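Local coordinates for protein probable fatty acyl-CoA transferase Rv3272 (Mycobacterium tuberculosis, PDB 5YX6) that binds fatty acyl-CoAs of varying chain length, palmitoyl-CoA most tightly, and probably acts as a family III CoA transferase in fatty acid metabolism, at residues 127-132 with 201-206. Sequence-based numbering, arbitrary orientation.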
ATOM      1  N   TYR A 127      -2.850  -5.004  21.624  1.00 27.06           N
ATOM      2  CA  TYR A 127      -2.137  -6.161  21.093  1.00 29.33           C
ATOM      3  C   TYR A 127      -2.346  -6.264  19.584  1.00 27.93           C
ATOM      4  O   TYR A 127      -3.472  -6.402  19.134  1.00 29.45           O
ATOM      5  CB  TYR A 127      -2.624  -7.433  21.788  1.00 28.98           C
ATOM      6  CG  TYR A 127      -1.664  -8.594  21.761  1.00 34.66           C
ATOM      7  CD1 TYR A 127      -1.485  -9.352  20.609  1.00 31.97           C
ATOM      8  CD2 TYR A 127      -0.959  -8.955  22.901  1.00 34.85           C
ATOM      9  CE1 TYR A 127      -0.615 -10.428  20.593  1.00 34.23           C
ATOM     10  CE2 TYR A 127      -0.087 -10.023  22.894  1.00 32.53           C
ATOM     11  CZ  TYR A 127       0.081 -10.758  21.741  1.00 40.03           C
ATOM     12  OH  TYR A 127       0.950 -11.827  21.742  1.00 41.14           O
ATOM     13  N   ALA A 128      -1.273  -6.186  18.806  1.00 27.53           N
ATOM     14  CA  ALA A 128      -1.399  -6.166  17.351  1.00 29.21           C
ATOM     15  C   ALA A 128      -0.673  -7.330  16.669  1.00 31.65           C
ATOM     16  O   ALA A 128       0.515  -7.535  16.898  1.00 32.29           O
ATOM     17  CB  ALA A 128      -0.892  -4.827  16.804  1.00 24.62           C
ATOM     18  N   ARG A 129      -1.389  -8.077  15.830  1.00 30.80           N
ATOM     19  CA  ARG A 129      -0.837  -9.253  15.146  1.00 30.16           C
ATOM     20  C   ARG A 129      -0.796  -9.108  13.624  1.00 33.50           C
ATOM     21  O   ARG A 129      -1.810  -8.819  12.985  1.00 32.52           O
ATOM     22  CB  ARG A 129      -1.634 -10.501  15.519  1.00 33.01           C
ATOM     23  CG  ARG A 129      -2.070 -10.496  16.972  1.00 30.70           C
ATOM     24  CD  ARG A 129      -2.627 -11.825  17.425  1.00 31.64           C
ATOM     25  NE  ARG A 129      -1.587 -12.836  17.571  1.00 38.23           N
ATOM     26  CZ  ARG A 129      -1.761 -13.986  18.207  1.00 39.59           C
ATOM     27  NH1 ARG A 129      -0.761 -14.852  18.301  1.00 46.03           N
ATOM     28  NH2 ARG A 129      -2.933 -14.257  18.765  1.00 39.00           N
ATOM     29  N   LEU A 130       0.390  -9.296  13.055  1.00 32.29           N
ATOM     30  CA  LEU A 130       0.571  -9.304  11.605  1.00 34.68           C
ATOM     31  C   LEU A 130       0.915 -10.709  11.111  1.00 32.93           C
ATOM     32  O   LEU A 130       1.899 -11.295  11.553  1.00 33.76           O
ATOM     33  CB  LEU A 130       1.657  -8.311  11.201  1.00 31.45           C
ATOM     34  CG  LEU A 130       2.007  -8.234   9.715  1.00 39.27           C
ATOM     35  CD1 LEU A 130       0.797  -7.857   8.897  1.00 32.48           C
ATOM     36  CD2 LEU A 130       3.115  -7.216   9.499  1.00 41.07           C
ATOM     37  N   THR A 131       0.086 -11.276  10.238  1.00 30.59           N
ATOM     38  CA  THR A 131       0.395 -12.594   9.682  1.00 31.14           C
ATOM     39  C   THR A 131       0.414 -12.552   8.152  1.00 28.85           C
ATOM     40  O   THR A 131       0.041 -11.546   7.553  1.00 31.01           O
ATOM     41  CB  THR A 131      -0.619 -13.672  10.138  1.00 34.57           C
ATOM     42  OG1 THR A 131      -1.897 -13.416   9.547  1.00 37.55           O
ATOM     43  CG2 THR A 131      -0.739 -13.700  11.653  1.00 34.56           C
ATOM     44  N   ALA A 132       0.856 -13.640   7.525  1.00 28.99           N
ATOM     45  CA  ALA A 132       0.831 -13.739   6.066  1.00 28.59           C
ATOM     46  C   ALA A 132      -0.576 -13.976   5.529  1.00 27.71           C
ATOM     47  O   ALA A 132      -1.014 -13.293   4.605  1.00 22.98           O
ATOM     48  CB  ALA A 132       1.764 -14.848   5.589  1.00 26.17           C
ATOM     49  N   VAL A 201      -7.661  -5.798  20.548  1.00 31.65           N
ATOM     50  CA  VAL A 201      -6.793  -6.697  19.795  1.00 32.89           C
ATOM     51  C   VAL A 201      -6.948  -6.451  18.293  1.00 32.46           C
ATOM     52  O   VAL A 201      -8.049  -6.531  17.740  1.00 29.72           O
ATOM     53  CB  VAL A 201      -7.076  -8.170  20.087  1.00 28.39           C
ATOM     54  CG1 VAL A 201      -6.147  -9.034  19.252  1.00 25.85           C
ATOM     55  CG2 VAL A 201      -6.918  -8.456  21.590  1.00 28.62           C
ATOM     56  N   VAL A 202      -5.826  -6.188  17.641  1.00 26.03           N
ATOM     57  CA  VAL A 202      -5.814  -5.803  16.251  1.00 29.36           C
ATOM     58  C   VAL A 202      -5.118  -6.876  15.399  1.00 34.14           C
ATOM     59  O   VAL A 202      -4.085  -7.417  15.798  1.00 30.83           O
ATOM     60  CB  VAL A 202      -5.121  -4.430  16.114  1.00 29.29           C
ATOM     61  CG1 VAL A 202      -4.651  -4.195  14.720  1.00 33.78           C
ATOM     62  CG2 VAL A 202      -6.057  -3.329  16.571  1.00 27.57           C
ATOM     63  N   GLN A 203      -5.694  -7.199  14.242  1.00 33.34           N
ATOM     64  CA  GLN A 203      -5.112  -8.219  13.366  1.00 33.38           C
ATOM     65  C   GLN A 203      -5.068  -7.742  11.918  1.00 31.18           C
ATOM     66  O   GLN A 203      -6.047  -7.210  11.391  1.00 32.21           O
ATOM     67  CB  GLN A 203      -5.885  -9.540  13.470  1.00 31.23           C
ATOM     68  CG  GLN A 203      -5.748 -10.218  14.828  1.00 38.13           C
ATOM     69  CD  GLN A 203      -6.566 -11.498  14.952  1.00 43.99           C
ATOM     70  OE1 GLN A 203      -7.757 -11.459  15.266  1.00 46.60           O
ATOM     71  NE2 GLN A 203      -5.920 -12.641  14.729  1.00 39.22           N
ATOM     72  N   VAL A 204      -3.911  -7.910  11.291  1.00 29.89           N
ATOM     73  CA  VAL A 204      -3.718  -7.537   9.895  1.00 28.16           C
ATOM     74  C   VAL A 204      -3.061  -8.687   9.140  1.00 28.07           C
ATOM     75  O   VAL A 204      -2.009  -9.178   9.550  1.00 31.10           O
ATOM     76  CB  VAL A 204      -2.845  -6.277   9.760  1.00 26.52           C
ATOM     77  CG1 VAL A 204      -2.549  -5.983   8.290  1.00 29.82           C
ATOM     78  CG2 VAL A 204      -3.515  -5.093  10.414  1.00 24.29           C
ATOM     79  N   ALA A 205      -3.700  -9.145   8.066  1.00 29.94           N
ATOM     80  CA  ALA A 205      -3.132 -10.197   7.217  1.00 26.62           C
ATOM     81  C   ALA A 205      -2.607  -9.619   5.901  1.00 27.19           C
ATOM     82  O   ALA A 205      -3.288  -8.820   5.248  1.00 22.21           O
ATOM     83  CB  ALA A 205      -4.158 -11.274   6.949  1.00 26.65           C
ATOM     84  N   MET A 206      -1.387 -10.004   5.531  1.00 26.22           N
ATOM     85  CA  MET A 206      -0.785  -9.534   4.288  1.00 27.96           C
ATOM     86  C   MET A 206      -1.656  -9.918   3.096  1.00 27.34           C
ATOM     87  O   MET A 206      -1.820  -9.145   2.144  1.00 25.23           O
ATOM     88  CB  MET A 206       0.627 -10.090   4.121  1.00 33.48           C
ATOM     89  CG  MET A 206       1.710  -9.342   4.904  1.00 35.63           C
ATOM     90  SD  MET A 206       3.281 -10.254   4.965  1.00 51.13           S
ATOM     91  CE  MET A 206       3.706 -10.344   3.230  1.00 42.33           C
TER
HETATM   92  O   HOH W   1      -3.477 -11.604  10.947  1.00 32.28           O
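L130 has CG anti to its backbone N (chi1 178°), and V204 likewise holds CG1 anti to N (chi1 175°). These torsions let the two side chains cross obliquely, with L130 CD1 3.9 Å from V204 CG1. L130 CD1 also sits 3.2 Å from V204 O. A128 and V202 lie on this same face of the sheet. T131 OG1 takes the crowded position between N and the carbonyl carbon (chi1 68°). From there it meets a water at 2.8 Å, which donates a weak bond to V204 O; OG1 is also hydrogen-bonded to G134 N. Five backbone hydrogen bonds join the parallel strands. V204 N to R129 O, 2.8 Å, runs nearly along the C=O axis. M206 N to T131 O, 2.9 Å, closes the series where A205 takes the N-cap position just before helix 206-213. On the other face, R129 CB rests 4.2 Å from Q203 CG; the R129 guanidinium forms salt bridges with E101 and E109. V202 and Q203 also pair antiparallel with a strand of the second subunit, so the sheet continues across the dimer. M206 touches D175, the inferred nucleophile. Two parallel strands joined by a connection that includes helix 173-196 are typical of the large Rossmann-fold domain of family III CoA transferases.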